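Local coordinates for excinuclease ABC, subunit A. (Deinococcus radiodurans, PDB 2VF7), which binds DNA, ATP and zinc and hydrolyses ATP as a UvrA2 protein of the ABC superfamily, probably taking part in the recognition of damaged DNA, at residues V206-R209 and T215-W218; E463-G468 and V476-T481; V679-K684 and A702-I707. The protein carries 1 engineered substitution. All blocks are in the same frame, centred on the assembly; numbering follows the deposited sequence. Where two conformers were deposited one is given.

Contact 1 of 3, residues V206-R209 and T215-W218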
# COMPACT_ATOMS: atom_id res chain seq x y z
N VAL A 206 -27.20 -37.00 24.10
CA VAL A 206 -27.17 -37.43 25.51
C VAL A 206 -26.61 -36.29 26.35
O VAL A 206 -25.68 -35.61 25.91
CB VAL A 206 -26.29 -38.70 25.61
CG1 VAL A 206 -25.16 -38.56 26.63
CG2 VAL A 206 -27.16 -39.94 25.85
N PRO A 207 -27.16 -36.03 27.55
CA PRO A 207 -26.65 -34.84 28.25
C PRO A 207 -25.13 -34.89 28.53
O PRO A 207 -24.57 -35.98 28.78
CB PRO A 207 -27.46 -34.83 29.56
CG PRO A 207 -28.65 -35.71 29.28
CD PRO A 207 -28.19 -36.74 28.35
N TRP A 208 -24.50 -33.73 28.49
CA TRP A 208 -23.04 -33.63 28.58
C TRP A 208 -22.48 -34.47 29.76
O TRP A 208 -21.73 -35.44 29.56
CB TRP A 208 -22.63 -32.15 28.62
CG TRP A 208 -21.15 -31.91 28.70
CD1 TRP A 208 -20.44 -31.60 29.82
CD2 TRP A 208 -20.19 -31.98 27.63
NE1 TRP A 208 -19.11 -31.46 29.52
CE2 TRP A 208 -18.92 -31.70 28.19
CE3 TRP A 208 -20.27 -32.28 26.26
CZ2 TRP A 208 -17.74 -31.67 27.42
CZ3 TRP A 208 -19.08 -32.26 25.49
CH2 TRP A 208 -17.84 -31.97 26.09
N ARG A 209 -22.88 -34.14 30.98
CA ARG A 209 -22.40 -34.82 32.20
C ARG A 209 -22.48 -36.36 32.21
O ARG A 209 -21.85 -37.01 33.04
CB ARG A 209 -23.14 -34.24 33.41
CG ARG A 209 -24.50 -34.85 33.62
CD ARG A 209 -25.56 -33.83 33.98
NE ARG A 209 -25.19 -32.90 35.05
CZ ARG A 209 -25.98 -31.90 35.44
NH1 ARG A 209 -27.17 -31.74 34.85
NH2 ARG A 209 -25.60 -31.06 36.41
N THR A 215 -13.87 -38.71 27.16
CA THR A 215 -14.51 -38.02 26.02
C THR A 215 -14.71 -36.52 26.30
O THR A 215 -14.37 -35.67 25.47
CB THR A 215 -15.88 -38.67 25.71
OG1 THR A 215 -15.70 -40.07 25.46
CG2 THR A 215 -16.55 -38.03 24.52
N ARG A 216 -15.22 -36.18 27.49
CA ARG A 216 -15.45 -34.76 27.79
C ARG A 216 -14.14 -33.97 27.75
O ARG A 216 -14.08 -32.90 27.15
CB ARG A 216 -16.24 -34.55 29.08
CG ARG A 216 -17.58 -35.32 29.06
CD ARG A 216 -18.49 -35.04 30.26
NE ARG A 216 -17.71 -34.64 31.40
CZ ARG A 216 -17.41 -35.42 32.42
NH1 ARG A 216 -17.84 -36.66 32.46
NH2 ARG A 216 -16.68 -34.94 33.40
N HIS A 217 -13.09 -34.53 28.33
CA HIS A 217 -11.77 -33.93 28.27
C HIS A 217 -11.27 -33.74 26.83
O HIS A 217 -10.84 -32.63 26.46
CB HIS A 217 -10.77 -34.77 29.06
CG HIS A 217 -9.53 -34.02 29.43
ND1 HIS A 217 -8.32 -34.20 28.78
CD2 HIS A 217 -9.31 -33.08 30.38
CE1 HIS A 217 -7.42 -33.40 29.31
NE2 HIS A 217 -7.99 -32.71 30.29
N TRP A 218 -11.32 -34.80 26.02
CA TRP A 218 -10.88 -34.76 24.62
C TRP A 218 -11.56 -33.65 23.81
O TRP A 218 -10.89 -32.80 23.23
CB TRP A 218 -11.16 -36.11 23.96
CG TRP A 218 -10.48 -36.29 22.66
CD1 TRP A 218 -9.21 -36.74 22.46
CD2 TRP A 218 -11.03 -36.04 21.36
NE1 TRP A 218 -8.93 -36.78 21.12
CE2 TRP A 218 -10.03 -36.36 20.41
CE3 TRP A 218 -12.27 -35.59 20.89
CZ2 TRP A 218 -10.22 -36.23 19.04
CZ3 TRP A 218 -12.47 -35.46 19.52
CH2 TRP A 218 -11.44 -35.79 18.61
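Trp208 and Arg216 meet in a CH-pi contact that folds the loop after helix 187-199 back onto helix 213-221, within the UvrA DNA-binding domain and away from the nucleotide and zinc sites. The arginine lies with its aliphatic part over one indole face. Its CD stands 3.9 Å from the centroid of the five-membered ring of Trp208, 19° off the ring normal. Farther along the indole, Arg216 CB rests 3.6 Å from Trp208 CZ2, so methylenes at both ends of the chain touch the ring. The indole reaches the helix because Trp208 CG is anti to its backbone N (chi1 -180°), which swings the ring toward Arg216. The guanidinium does not stack: its plane is turned 72° from the indole, with Trp208 NE1 near that plane at its edge. The polar ends are served from outside. Glu165 OE2 accepts the indole N-H and also forms a long, weak ion pair with Arg216 NE, while Arg216 NH1 is bonded to Leu211 O. Buried Trp208 also packs on Val169, Ile176, Ile219 and Leu220, and thus joins neighbouring loops to the same helix. An alanine here would take the indole from under the Arg216 methylenes, which is likely to leave that chain freer to turn and Glu165 without the indole N-H. Closest of all in this pairing is a backbone atom: Arg216 CD lies 3.3 Å from Trp208 O.

Contact 2 of 3, residues E463-G468 and V476-T481; sequences EILYSG and VPESQT
The Tyr466 ring meets Val476 slantwise, CG1 of the valine lying 4.0 Å from Tyr466 CD1 in a position belonging neither to a face nor to an edge. Over one face of the same ring sits a backbone group of its own strand, Gly468 N, 3.4 Å above the plane and displaced toward the rim. The phenol is fixed at its far end by a hydrogen bond between Tyr466 OH and Pro469 O, and Leu473 packs against the side chain as well. With CG anti to the backbone N (chi1 -176°), the ring lies beside its own carbonyl carbon and leans onward along the strand toward Gly468. The other methyl of Val476, CG2, comes 4.3 Å from Leu465 CB. Leu465 and Tyr466 belong to strand 464-468, the outermost within this chain of the mixed sheet that carries the first ADP site of this ABC protein. Here Leu465 and Tyr466 both face Asp452 of the antiparallel strand 449-453, a classic beta bulge, and the chain turns a corner at Leu465. That leucine rests its CD1 against the type I turn Val476-Ser479, 4.0 Å from Glu478 O and 4.2 Å from Ser479 CB. Ser479 is the N-cap of helix 480-487: its OG bonds Gly482 N and also Asp452 OD1, while Asp452 OD2 pairs with Thr481 OG1. Asp452, whose backbone is bonded to the bulge, thereby ties the start of the helix to the strand. The Leu465 side chain is about 8 Å from that of Ser47, an ADP-binding residue of the Walker A P-loop.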
# COMPACT_ATOMS: atom_id res chain seq x y z
N GLU A 463 -20.65 28.34 -2.55
CA GLU A 463 -19.94 29.34 -3.37
C GLU A 463 -18.87 30.14 -2.60
O GLU A 463 -18.82 30.11 -1.37
CB GLU A 463 -20.91 30.27 -4.10
CG GLU A 463 -22.16 30.59 -3.35
CD GLU A 463 -23.33 30.86 -4.28
OE1 GLU A 463 -23.14 30.90 -5.51
OE2 GLU A 463 -24.46 31.01 -3.77
N ILE A 464 -18.00 30.80 -3.34
CA ILE A 464 -16.86 31.49 -2.75
C ILE A 464 -17.27 32.92 -2.56
O ILE A 464 -17.56 33.61 -3.53
CB ILE A 464 -15.56 31.41 -3.64
CG1 ILE A 464 -15.18 29.95 -3.97
CG2 ILE A 464 -14.39 32.17 -3.03
CD1 ILE A 464 -15.10 29.03 -2.77
N LEU A 465 -17.33 33.35 -1.31
CA LEU A 465 -17.69 34.73 -1.02
C LEU A 465 -16.46 35.62 -1.12
O LEU A 465 -16.54 36.78 -1.55
CB LEU A 465 -18.33 34.83 0.36
CG LEU A 465 -19.45 33.84 0.67
CD1 LEU A 465 -20.18 34.27 1.92
CD2 LEU A 465 -20.41 33.65 -0.50
N TYR A 466 -15.32 35.06 -0.72
CA TYR A 466 -14.08 35.81 -0.64
C TYR A 466 -12.87 34.87 -0.71
O TYR A 466 -12.89 33.80 -0.14
CB TYR A 466 -14.05 36.63 0.66
CG TYR A 466 -12.84 37.52 0.82
CD1 TYR A 466 -12.64 38.61 -0.03
CD2 TYR A 466 -11.88 37.27 1.82
CE1 TYR A 466 -11.55 39.41 0.10
CE2 TYR A 466 -10.77 38.07 1.95
CZ TYR A 466 -10.61 39.15 1.08
OH TYR A 466 -9.51 39.99 1.16
N SER A 467 -11.85 35.28 -1.46
CA SER A 467 -10.52 34.68 -1.34
C SER A 467 -9.49 35.82 -1.29
O SER A 467 -9.25 36.48 -2.29
CB SER A 467 -10.25 33.72 -2.51
OG SER A 467 -9.02 33.02 -2.37
N GLY A 468 -8.91 36.06 -0.12
CA GLY A 468 -7.90 37.09 0.05
C GLY A 468 -7.50 37.19 1.52
O GLY A 468 -8.02 36.44 2.34
N VAL A 476 -17.23 42.62 2.09
CA VAL A 476 -18.24 41.68 1.57
C VAL A 476 -19.31 41.37 2.64
O VAL A 476 -19.04 40.66 3.62
CB VAL A 476 -17.60 40.43 0.82
CG1 VAL A 476 -16.09 40.35 1.04
CG2 VAL A 476 -18.29 39.10 1.17
N PRO A 477 -20.51 41.97 2.47
CA PRO A 477 -21.58 42.03 3.47
C PRO A 477 -22.47 40.79 3.55
O PRO A 477 -23.21 40.63 4.51
CB PRO A 477 -22.40 43.25 3.03
CG PRO A 477 -21.67 43.84 1.83
CD PRO A 477 -20.90 42.70 1.25
N GLU A 478 -22.37 39.92 2.55
CA GLU A 478 -23.07 38.62 2.54
C GLU A 478 -22.36 37.60 3.45
O GLU A 478 -22.89 36.53 3.73
CB GLU A 478 -23.19 38.08 1.09
CG GLU A 478 -21.85 37.76 0.40
CD GLU A 478 -21.91 37.80 -1.13
OE1 GLU A 478 -22.97 38.17 -1.70
OE2 GLU A 478 -20.88 37.47 -1.78
N SER A 479 -21.16 37.96 3.91
CA SER A 479 -20.34 37.07 4.73
C SER A 479 -20.65 37.18 6.24
O SER A 479 -20.45 38.24 6.85
CB SER A 479 -18.87 37.33 4.46
OG SER A 479 -18.06 36.92 5.55
N GLN A 480 -21.11 36.07 6.82
CA GLN A 480 -21.39 36.01 8.26
C GLN A 480 -20.12 35.84 9.12
O GLN A 480 -20.14 36.16 10.32
CB GLN A 480 -22.39 34.90 8.58
CG GLN A 480 -23.74 35.04 7.87
CD GLN A 480 -24.63 33.83 8.10
OE1 GLN A 480 -24.94 33.08 7.17
NE2 GLN A 480 -25.04 33.62 9.35
N THR A 481 -19.03 35.35 8.52
CA THR A 481 -17.70 35.43 9.15
C THR A 481 -17.30 36.90 9.32
O THR A 481 -16.87 37.33 10.39
CB THR A 481 -16.61 34.71 8.33
OG1 THR A 481 -17.11 33.47 7.83
CG2 THR A 481 -15.37 34.46 9.16

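Contact 3 of 3, residues V679-K684 and A702-I707; sequences VEYRGK and ADESAI
A type I' beta turn, Tyr681 to Lys684, faces the N-cap residue of helix 705-716, and the two are joined through the carboxylate of Glu704. Arg682 forms a salt bridge with it, NH2 lying 3.0 Å from Glu704 OE1, the guanidinium and carboxylate planes 25° apart. The second oxygen, Glu704 OE2, takes a weak hydrogen bond from Tyr681 OH at 3.0 Å. Within the turn the same phenol oxygen is an acceptor: Arg682 NH2 donates to Tyr681 OH over 3.1 Å at 154°, and Arg682 NE adds a weak bond. The oxygen lies 7° out of the guanidinium plane, at its edge, so these two donors help fix how the group is turned. Arg682 also spreads over its neighbour, CG standing 4.3 Å above the centre of the Tyr681 ring. With two donors pointing at it, the phenol oxygen is left to give its own proton to the carboxylate, and the positive charge nearby would probably favour an ionised Glu704. Arg682 NH2 is bonded to Phe700 O as well, and the guanidinium makes a cation-pi contact with the Phe700 ring, at the end of helix 694-700. Leu615 of helix 609-617 touches both Tyr681 and Glu704, so the turn and the start of helix 705-716 both pack against that helix.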
# COMPACT_ATOMS: atom_id res chain seq x y z
N VAL A 679 -42.98 0.88 -6.35
CA VAL A 679 -44.08 1.31 -5.47
C VAL A 679 -43.88 2.76 -5.04
O VAL A 679 -42.84 3.12 -4.49
CB VAL A 679 -44.22 0.40 -4.20
CG1 VAL A 679 -45.43 0.81 -3.35
CG2 VAL A 679 -44.29 -1.09 -4.59
N GLU A 680 -44.90 3.60 -5.30
CA GLU A 680 -44.82 5.01 -4.94
C GLU A 680 -45.93 5.51 -4.01
O GLU A 680 -47.13 5.32 -4.28
CB GLU A 680 -44.79 5.88 -6.19
CG GLU A 680 -43.62 5.64 -7.12
CD GLU A 680 -43.82 6.35 -8.46
OE1 GLU A 680 -44.96 6.72 -8.77
OE2 GLU A 680 -42.84 6.54 -9.20
N TYR A 681 -45.52 6.14 -2.92
CA TYR A 681 -46.41 6.92 -2.05
C TYR A 681 -46.31 8.38 -2.46
O TYR A 681 -45.24 9.01 -2.32
CB TYR A 681 -45.99 6.75 -0.58
CG TYR A 681 -46.62 7.74 0.39
CD1 TYR A 681 -47.98 7.67 0.73
CD2 TYR A 681 -45.86 8.75 0.97
CE1 TYR A 681 -48.56 8.58 1.62
CE2 TYR A 681 -46.43 9.65 1.85
CZ TYR A 681 -47.76 9.56 2.17
OH TYR A 681 -48.29 10.47 3.05
N ARG A 682 -47.42 8.90 -2.97
CA ARG A 682 -47.54 10.28 -3.44
C ARG A 682 -46.46 10.69 -4.44
O ARG A 682 -45.82 11.74 -4.28
CB ARG A 682 -47.59 11.27 -2.27
CG ARG A 682 -48.95 11.43 -1.62
CD ARG A 682 -48.96 12.73 -0.83
NE ARG A 682 -48.36 12.58 0.49
CZ ARG A 682 -47.72 13.55 1.14
NH1 ARG A 682 -47.56 14.75 0.60
NH2 ARG A 682 -47.22 13.31 2.36
N GLY A 683 -46.26 9.84 -5.45
CA GLY A 683 -45.30 10.10 -6.54
C GLY A 683 -43.82 10.04 -6.17
O GLY A 683 -42.97 10.50 -6.95
N LYS A 684 -43.51 9.46 -5.00
CA LYS A 684 -42.13 9.21 -4.55
C LYS A 684 -41.89 7.73 -4.23
O LYS A 684 -42.69 7.13 -3.52
CB LYS A 684 -41.85 10.02 -3.29
CG LYS A 684 -41.80 11.53 -3.49
CD LYS A 684 -40.85 12.20 -2.51
CE LYS A 684 -40.87 13.73 -2.69
NZ LYS A 684 -40.83 14.12 -4.14
N ALA A 702 -45.75 17.33 5.96
CA ALA A 702 -46.45 18.34 6.75
C ALA A 702 -47.68 17.83 7.50
O ALA A 702 -47.94 18.25 8.63
CB ALA A 702 -46.84 19.49 5.86
N ASP A 703 -48.44 16.93 6.88
CA ASP A 703 -49.69 16.45 7.46
C ASP A 703 -49.62 15.04 8.07
O ASP A 703 -50.66 14.48 8.45
CB ASP A 703 -50.82 16.55 6.42
CG ASP A 703 -51.34 17.97 6.27
OD1 ASP A 703 -51.59 18.40 5.11
OD2 ASP A 703 -51.52 18.66 7.31
N GLU A 704 -48.41 14.49 8.17
CA GLU A 704 -48.17 13.23 8.89
C GLU A 704 -47.49 13.61 10.18
O GLU A 704 -46.29 13.87 10.21
CB GLU A 704 -47.27 12.28 8.11
CG GLU A 704 -47.01 12.68 6.68
CD GLU A 704 -48.21 12.52 5.81
OE1 GLU A 704 -48.55 13.46 5.07
OE2 GLU A 704 -48.82 11.44 5.87
N SER A 705 -48.28 13.64 11.24
CA SER A 705 -47.96 14.35 12.47
C SER A 705 -46.64 13.95 13.16
O SER A 705 -45.81 14.81 13.48
CB SER A 705 -49.15 14.20 13.41
OG SER A 705 -48.96 14.91 14.61
N ALA A 706 -46.46 12.65 13.38
CA ALA A 706 -45.32 12.13 14.12
C ALA A 706 -44.00 12.25 13.36
O ALA A 706 -42.94 12.45 13.96
CB ALA A 706 -45.58 10.68 14.53
N ILE A 707 -44.06 12.10 12.03
CA ILE A 707 -42.89 12.24 11.18
C ILE A 707 -42.52 13.71 11.18
O ILE A 707 -41.42 14.07 11.60
CB ILE A 707 -43.12 11.70 9.75
CG1 ILE A 707 -43.28 10.16 9.75
CG2 ILE A 707 -41.95 12.08 8.82
CD1 ILE A 707 -44.08 9.63 8.61

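Contacts 1, 2 and 3 follow one another along the chain, and none touches another. Contact 1 lies in the UvrA DNA-binding domain, its centre 76 Å from that of contact 2 and 59 Å from that of contact 3, with contact 2 on the opposite side of the chain's centre. Contacts 2 and 3 are nearer, 38 Å between centres and about 24 Å between nearest atoms. Contact 2 edges the sheet that carries the first ADP site, whereas contact 3 joins loop and helix within the ABC transporter range 503-832. Each thus joins segments close in sequence, in separate regions: the DNA-binding domain, the first nucleotide-binding sheet and a peripheral helical part.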